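PDB 5JCE: chitin elicitor-binding protein from Oryza sativa subsp. japonica, which binds chitin oligosaccharides from fungal cell walls and helps pass on the elicitor signal that starts defence responses in rice. Local coordinates for residues Val195-Ile200 and Thr233-Cys238; Thr270-Gly275 and Ser287-Gln292. All coordinates share one frame; numbering follows the deposited sequence.

Contact 1: Val195-Ile200 and Thr233-Cys238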
ATOM      1  N   VAL A 195      -9.261  -2.652  -5.800  1.00 40.17           N
ATOM      2  CA  VAL A 195      -8.885  -1.260  -5.984  1.00 46.95           C
ATOM      3  C   VAL A 195      -9.552  -0.681  -7.238  1.00 47.82           C
ATOM      4  O   VAL A 195      -9.988  -1.438  -8.104  1.00 48.76           O
ATOM      5  CB  VAL A 195      -7.340  -1.114  -6.098  1.00 43.12           C
ATOM      6  CG1 VAL A 195      -6.667  -1.526  -4.791  1.00 42.24           C
ATOM      7  CG2 VAL A 195      -6.809  -1.947  -7.264  1.00 39.19           C
ATOM      8  N   CYS A 196      -9.614   0.649  -7.338  1.00 45.42           N
ATOM      9  CA  CYS A 196     -10.168   1.312  -8.521  1.00 46.94           C
ATOM     10  C   CYS A 196      -9.344   0.996  -9.762  1.00 47.18           C
ATOM     11  O   CYS A 196      -8.143   0.776  -9.663  1.00 48.73           O
ATOM     12  CB  CYS A 196     -10.234   2.829  -8.311  1.00 44.00           C
ATOM     13  SG  CYS A 196     -11.434   3.383  -7.066  1.00 60.72           S
ATOM     14  N   ARG A 197      -9.991   0.956 -10.923  1.00 53.15           N
ATOM     15  CA  ARG A 197      -9.282   0.871 -12.198  1.00 46.64           C
ATOM     16  C   ARG A 197      -8.783   2.247 -12.508  1.00 47.83           C
ATOM     17  O   ARG A 197      -9.324   3.218 -11.999  1.00 48.49           O
ATOM     18  CB  ARG A 197     -10.179   0.402 -13.348  1.00 51.71           C
ATOM     19  CG  ARG A 197     -11.320  -0.486 -12.959  1.00 51.12           C
ATOM     20  CD  ARG A 197     -12.537  -0.224 -13.855  1.00 60.38           C
ATOM     21  NE  ARG A 197     -13.797  -0.415 -13.132  1.00 66.24           N
ATOM     22  CZ  ARG A 197     -14.237  -1.609 -12.754  1.00 65.70           C
ATOM     23  NH1 ARG A 197     -13.499  -2.692 -13.008  1.00 61.00           N
ATOM     24  NH2 ARG A 197     -15.391  -1.716 -12.110  1.00 68.02           N
ATOM     25  N   SER A 198      -7.772   2.338 -13.370  1.00 48.66           N
ATOM     26  CA  SER A 198      -7.220   3.625 -13.767  1.00 44.64           C
ATOM     27  C   SER A 198      -6.902   3.653 -15.251  1.00 42.88           C
ATOM     28  O   SER A 198      -7.135   2.688 -15.965  1.00 41.01           O
ATOM     29  CB  SER A 198      -5.955   3.945 -12.961  1.00 46.25           C
ATOM     30  OG  SER A 198      -4.926   3.015 -13.246  1.00 47.35           O
ATOM     31  N   SER A 199      -6.371   4.782 -15.702  1.00 46.05           N
ATOM     32  CA  SER A 199      -5.860   4.920 -17.053  1.00 43.75           C
ATOM     33  C   SER A 199      -4.356   5.203 -16.996  1.00 47.31           C
ATOM     34  O   SER A 199      -3.774   5.757 -17.929  1.00 49.30           O
ATOM     35  CB  SER A 199      -6.590   6.038 -17.800  1.00 44.68           C
ATOM     36  OG  SER A 199      -7.987   5.803 -17.867  1.00 45.52           O
ATOM     37  N   ILE A 200      -3.728   4.835 -15.891  1.00 46.02           N
ATOM     38  CA  ILE A 200      -2.309   5.074 -15.730  1.00 45.77           C
ATOM     39  C   ILE A 200      -1.523   4.098 -16.595  1.00 55.24           C
ATOM     40  O   ILE A 200      -1.619   2.884 -16.420  1.00 60.51           O
ATOM     41  CB  ILE A 200      -1.887   4.948 -14.266  1.00 46.10           C
ATOM     42  CG1 ILE A 200      -2.498   6.101 -13.469  1.00 46.72           C
ATOM     43  CG2 ILE A 200      -0.391   4.991 -14.143  1.00 50.88           C
ATOM     44  CD1 ILE A 200      -2.229   6.035 -11.995  1.00 40.63           C
ATOM     45  N   THR A 233     -18.088   3.616  -8.218  1.00 58.18           N
ATOM     46  CA  THR A 233     -17.738   3.377  -9.613  1.00 54.09           C
ATOM     47  C   THR A 233     -16.583   2.394  -9.768  1.00 58.30           C
ATOM     48  O   THR A 233     -16.549   1.630 -10.724  1.00 63.23           O
ATOM     49  CB  THR A 233     -17.341   4.687 -10.333  1.00 59.90           C
ATOM     50  OG1 THR A 233     -16.198   5.286  -9.684  1.00 51.68           O
ATOM     51  CG2 THR A 233     -18.526   5.666 -10.380  1.00 52.30           C
ATOM     52  N   TYR A 234     -15.647   2.441  -8.821  1.00 55.83           N
ATOM     53  CA  TYR A 234     -14.346   1.769  -8.900  1.00 52.18           C
ATOM     54  C   TYR A 234     -13.507   2.271 -10.073  1.00 56.56           C
ATOM     55  O   TYR A 234     -12.667   1.548 -10.609  1.00 54.64           O
ATOM     56  CB  TYR A 234     -14.502   0.255  -8.967  1.00 51.01           C
ATOM     57  CG  TYR A 234     -14.392  -0.357  -7.596  1.00 58.61           C
ATOM     58  CD1 TYR A 234     -13.355   0.001  -6.744  1.00 55.35           C
ATOM     59  CD2 TYR A 234     -15.340  -1.265  -7.130  1.00 56.29           C
ATOM     60  CE1 TYR A 234     -13.251  -0.549  -5.470  1.00 54.33           C
ATOM     61  CE2 TYR A 234     -15.240  -1.817  -5.862  1.00 55.03           C
ATOM     62  CZ  TYR A 234     -14.197  -1.454  -5.037  1.00 56.72           C
ATOM     63  OH  TYR A 234     -14.095  -1.986  -3.770  1.00 62.25           O
ATOM     64  N   GLN A 235     -13.738   3.523 -10.452  1.00 54.03           N
ATOM     65  CA  GLN A 235     -12.885   4.209 -11.400  1.00 45.38           C
ATOM     66  C   GLN A 235     -12.172   5.308 -10.646  1.00 48.47           C
ATOM     67  O   GLN A 235     -12.811   6.175 -10.053  1.00 49.19           O
ATOM     68  CB  GLN A 235     -13.690   4.785 -12.563  1.00 51.26           C
ATOM     69  CG  GLN A 235     -12.852   5.336 -13.708  1.00 51.63           C
ATOM     70  CD  GLN A 235     -12.233   4.225 -14.547  1.00 62.53           C
ATOM     71  OE1 GLN A 235     -12.778   3.120 -14.628  1.00 63.08           O
ATOM     72  NE2 GLN A 235     -11.082   4.503 -15.157  1.00 60.65           N
ATOM     73  N   LEU A 236     -10.850   5.250 -10.650  1.00 47.24           N
ATOM     74  CA  LEU A 236     -10.019   6.248 -10.000  1.00 41.99           C
ATOM     75  C   LEU A 236     -10.443   7.664 -10.378  1.00 44.04           C
ATOM     76  O   LEU A 236     -10.581   7.986 -11.556  1.00 43.82           O
ATOM     77  CB  LEU A 236      -8.559   6.025 -10.374  1.00 40.90           C
ATOM     78  CG  LEU A 236      -7.525   6.456  -9.349  1.00 43.69           C
ATOM     79  CD1 LEU A 236      -7.638   5.550  -8.150  1.00 42.59           C
ATOM     80  CD2 LEU A 236      -6.115   6.422  -9.937  1.00 39.44           C
ATOM     81  N   ASN A 237     -10.680   8.496  -9.369  1.00 44.60           N
ATOM     82  CA  ASN A 237     -11.011   9.891  -9.584  1.00 42.62           C
ATOM     83  C   ASN A 237      -9.757  10.708  -9.330  1.00 44.07           C
ATOM     84  O   ASN A 237      -9.259  10.736  -8.215  1.00 45.91           O
ATOM     85  CB  ASN A 237     -12.163  10.312  -8.657  1.00 46.03           C
ATOM     86  CG  ASN A 237     -12.698  11.721  -8.943  1.00 49.22           C
ATOM     87  OD1 ASN A 237     -11.939  12.657  -9.182  1.00 52.52           O
ATOM     88  ND2 ASN A 237     -14.021  11.875  -8.878  1.00 55.33           N
ATOM     89  N   CYS A 238      -9.229  11.353 -10.361  1.00 41.38           N
ATOM     90  CA  CYS A 238      -8.050  12.194 -10.193  1.00 46.13           C
ATOM     91  C   CYS A 238      -8.347  13.654 -10.425  1.00 45.72           C
ATOM     92  O   CYS A 238      -9.238  14.007 -11.199  1.00 47.96           O
ATOM     93  CB  CYS A 238      -6.938  11.755 -11.134  1.00 45.88           C
ATOM     94  SG  CYS A 238      -6.560  10.034 -10.905  1.00 54.20           S
TER
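Arg197 pairs with the chain on both sides of Gln235 through two backbone hydrogen bonds: its N donates to Tyr234 O (2.8 Å), and its O accepts from Leu236 N (2.9 Å) in a nearly linear bond, 171° at the hydrogen. Arg197 and Gln235 thereby form a single beta bridge. Just ahead of it, Thr233 OG1 accepts from Gln235 N and closes an ST turn. The Arg197 chain runs over Tyr234 O, and Gln235 OE1 lies 3.4 Å from Arg197 CD, alongside the guanidinium edge and in its plane, a packing contact and not a hydrogen bond. Gln235 has CG anti to its backbone N (chi1 -171°), but a bend at chi2 brings the amide back to Arg197. With an alanine in place of Gln235, Arg197 CD would lose the amide it packs on, and the exposed arginine chain is likely to be freer to turn. Apolar contacts gather round Cys196, whose SG lies at the edge of the Tyr234 ring, 5.2 Å from its centroid. Cys196 CB meets Leu236 CD1 (3.8 Å), while Leu236 CD2 reaches Ser198 CB. The arrangement is an isolated beta bridge between two loops, beside the Cys196-Cys229 disulfide and just before strand 237-240.

Contact 2: Thr270-Gly275 and Ser287-Gln292; sequences TCAYSG and SLATNQ
A beta hairpin of strands 269-277 and 283-290 brings Thr270, Cys271 and Ala272 against Ala289, Leu288 and Ser287. Thr270 with Ala289 and Ala272 with Ser287 are antiparallel hydrogen-bonded pairs; Cys271 with Leu288, between them, is a non-hydrogen-bonded pair. In the first pair, Thr270 N donates to Ala289 O at 2.8 Å and Ala289 N to Thr270 O at 2.7 Å. In the second, Ala272 N donates to Ser287 O at 2.9 Å and Ser287 N to Ala272 O at 3.0 Å. The short strand segments run at 117° to each other, an angle that includes the turn of the chain at Ser274 and Gly275.

Side chains add modest packing. On the face carrying Thr270, Ala272, Ser287 and Ala289, the methyls of Ala272 and Ala289 meet, CB to CB at 4.1 Å. On the other face, Leu288 bends back until its CD1 lies 3.7 Å from Thr270 O. Thr270 OG1, anti to the carbonyl carbon (chi1 -55°), is hydrogen-bonded to Thr261 OG1 of the neighbouring strand 261-262. Ser274 CB comes beside Ser287 OG at 3.8 Å, and beyond it the regular pairing breaks. Gly275 follows with backbone angles at which a side chain would strike the preceding carbonyl oxygen, so the chain can take this path because the residue is a glycine. Ser274 and Gly275 together face Gln285, the classic beta bulge, here set in an antiparallel hairpin.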
ATOM      1  N   THR A 270     -14.296  10.213 -20.454  1.00 52.47           N
ATOM      2  CA  THR A 270     -13.792  11.066 -19.388  1.00 52.06           C
ATOM      3  C   THR A 270     -12.336  11.365 -19.558  1.00 47.47           C
ATOM      4  O   THR A 270     -11.570  10.487 -19.939  1.00 52.71           O
ATOM      5  CB  THR A 270     -14.003  10.398 -18.004  1.00 53.23           C
ATOM      6  OG1 THR A 270     -15.390  10.069 -17.856  1.00 55.79           O
ATOM      7  CG2 THR A 270     -13.546  11.318 -16.846  1.00 48.20           C
ATOM      8  N   CYS A 271     -11.934  12.589 -19.247  1.00 45.96           N
ATOM      9  CA  CYS A 271     -10.514  12.942 -19.291  1.00 49.07           C
ATOM     10  C   CYS A 271      -9.778  12.473 -18.040  1.00 45.93           C
ATOM     11  O   CYS A 271      -9.860  13.130 -16.999  1.00 52.52           O
ATOM     12  CB  CYS A 271     -10.339  14.452 -19.455  1.00 49.73           C
ATOM     13  SG  CYS A 271      -8.624  14.972 -19.459  1.00 55.95           S
ATOM     14  N   ALA A 272      -9.047  11.361 -18.145  1.00 42.90           N
ATOM     15  CA  ALA A 272      -8.376  10.756 -16.987  1.00 41.99           C
ATOM     16  C   ALA A 272      -6.872  11.011 -16.881  1.00 45.17           C
ATOM     17  O   ALA A 272      -6.208  11.354 -17.844  1.00 50.75           O
ATOM     18  CB  ALA A 272      -8.630   9.257 -16.991  1.00 20.00           C
ATOM     19  N   TYR A 273      -6.344  10.830 -15.683  1.00 44.43           N
ATOM     20  CA  TYR A 273      -4.917  10.892 -15.441  1.00 46.18           C
ATOM     21  C   TYR A 273      -4.293   9.606 -15.943  1.00 44.95           C
ATOM     22  O   TYR A 273      -4.770   8.520 -15.624  1.00 47.90           O
ATOM     23  CB  TYR A 273      -4.638  11.085 -13.955  1.00 41.94           C
ATOM     24  CG  TYR A 273      -3.201  10.929 -13.553  1.00 38.64           C
ATOM     25  CD1 TYR A 273      -2.268  11.924 -13.835  1.00 37.87           C
ATOM     26  CD2 TYR A 273      -2.774   9.801 -12.868  1.00 42.95           C
ATOM     27  CE1 TYR A 273      -0.931  11.787 -13.463  1.00 38.89           C
ATOM     28  CE2 TYR A 273      -1.439   9.650 -12.491  1.00 41.33           C
ATOM     29  CZ  TYR A 273      -0.530  10.652 -12.788  1.00 41.74           C
ATOM     30  OH  TYR A 273       0.781  10.509 -12.410  1.00 45.96           O
ATOM     31  N   SER A 274      -3.246   9.719 -16.747  1.00 42.98           N
ATOM     32  CA  SER A 274      -2.621   8.526 -17.312  1.00 48.15           C
ATOM     33  C   SER A 274      -1.148   8.409 -16.941  1.00 47.14           C
ATOM     34  O   SER A 274      -0.495   7.435 -17.301  1.00 51.89           O
ATOM     35  CB  SER A 274      -2.786   8.502 -18.829  1.00 41.47           C
ATOM     36  OG  SER A 274      -2.514   9.771 -19.389  1.00 48.03           O
ATOM     37  N   GLY A 275      -0.631   9.398 -16.219  1.00 42.14           N
ATOM     38  CA  GLY A 275       0.675   9.269 -15.614  1.00 45.07           C
ATOM     39  C   GLY A 275       1.525  10.510 -15.697  1.00 46.63           C
ATOM     40  O   GLY A 275       1.095  11.582 -16.105  1.00 47.89           O
ATOM     41  N   SER A 287      -5.525  11.105 -20.710  1.00 48.13           N
ATOM     42  CA  SER A 287      -6.102  10.354 -21.811  1.00 51.20           C
ATOM     43  C   SER A 287      -7.581  10.104 -21.585  1.00 47.37           C
ATOM     44  O   SER A 287      -8.045   9.949 -20.453  1.00 46.71           O
ATOM     45  CB  SER A 287      -5.385   9.019 -22.003  1.00 52.27           C
ATOM     46  OG  SER A 287      -5.847   8.058 -21.069  1.00 59.57           O
ATOM     47  N   LEU A 288      -8.313  10.077 -22.683  1.00 48.03           N
ATOM     48  CA  LEU A 288      -9.731   9.784 -22.669  1.00 51.07           C
ATOM     49  C   LEU A 288      -9.978   8.372 -22.141  1.00 50.50           C
ATOM     50  O   LEU A 288      -9.324   7.417 -22.561  1.00 52.19           O
ATOM     51  CB  LEU A 288     -10.303   9.944 -24.076  1.00 49.26           C
ATOM     52  CG  LEU A 288     -11.649  10.638 -24.233  1.00 54.86           C
ATOM     53  CD1 LEU A 288     -11.754  11.871 -23.352  1.00 51.75           C
ATOM     54  CD2 LEU A 288     -11.811  10.997 -25.691  1.00 54.26           C
ATOM     55  N   ALA A 289     -10.907   8.244 -21.201  1.00 51.94           N
ATOM     56  CA  ALA A 289     -11.305   6.934 -20.704  1.00 48.72           C
ATOM     57  C   ALA A 289     -12.757   6.666 -21.067  1.00 53.75           C
ATOM     58  O   ALA A 289     -13.615   7.552 -20.982  1.00 48.03           O
ATOM     59  CB  ALA A 289     -11.096   6.840 -19.201  1.00 20.00           C
ATOM     60  N   THR A 290     -13.026   5.448 -21.511  1.00 57.94           N
ATOM     61  CA  THR A 290     -14.390   5.033 -21.768  1.00 62.38           C
ATOM     62  C   THR A 290     -15.040   4.694 -20.418  1.00 66.34           C
ATOM     63  O   THR A 290     -14.343   4.308 -19.476  1.00 62.93           O
ATOM     64  CB  THR A 290     -14.444   3.831 -22.726  1.00 63.54           C
ATOM     65  OG1 THR A 290     -15.771   3.284 -22.729  1.00 74.75           O
ATOM     66  CG2 THR A 290     -13.472   2.760 -22.286  1.00 59.12           C
ATOM     67  N   ASN A 291     -16.354   4.860 -20.304  1.00 66.98           N
ATOM     68  CA  ASN A 291     -17.028   4.464 -19.072  1.00 70.84           C
ATOM     69  C   ASN A 291     -16.854   2.959 -18.857  1.00 71.32           C
ATOM     70  O   ASN A 291     -17.281   2.150 -19.677  1.00 67.98           O
ATOM     71  CB  ASN A 291     -18.516   4.849 -19.094  1.00 70.90           C
ATOM     72  CG  ASN A 291     -19.168   4.749 -17.714  1.00 75.19           C
ATOM     73  OD1 ASN A 291     -18.887   3.825 -16.956  1.00 71.39           O
ATOM     74  ND2 ASN A 291     -20.018   5.716 -17.378  1.00 76.15           N
ATOM     75  N   GLN A 292     -16.205   2.605 -17.751  1.00 74.93           N
ATOM     76  CA  GLN A 292     -15.910   1.216 -17.424  1.00 73.88           C
ATOM     77  C   GLN A 292     -17.018   0.541 -16.601  1.00 73.62           C
ATOM     78  O   GLN A 292     -17.166   0.762 -15.391  1.00 75.78           O
ATOM     79  CB  GLN A 292     -14.579   1.142 -16.680  1.00 70.19           C
ATOM     80  CG  GLN A 292     -13.376   1.308 -17.594  1.00 71.72           C
ATOM     81  CD  GLN A 292     -13.305   0.218 -18.649  1.00 78.51           C
ATOM     82  OE1 GLN A 292     -13.629   0.447 -19.822  1.00 76.88           O
ATOM     83  NE2 GLN A 292     -12.890  -0.985 -18.235  1.00 75.39           N
TER

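Overall arrangement
Contacts 1 and 2 lie in series along the chain, their centres about 9 Å apart, and they touch directly. Ser199 of the 195-200 loop joins the two: its OG lies 3.5 Å from Ala289 CB and 3.6 Å from Ala272 CB, against the alanine-bearing face of the hairpin. Nearby, Gln235 OE1 packs on Gln292 CB at 3.4 Å, bringing the last modelled residue onto the loop before strand 237-240. Cys238 touches Tyr273, joining the two three-stranded sheets, and Ile200 of the loop touches it as well. Both contacts lie away from the chitin-binding residues; together they pack the 195-200 loop and the approach to strand 237-240 against the C-terminal hairpin.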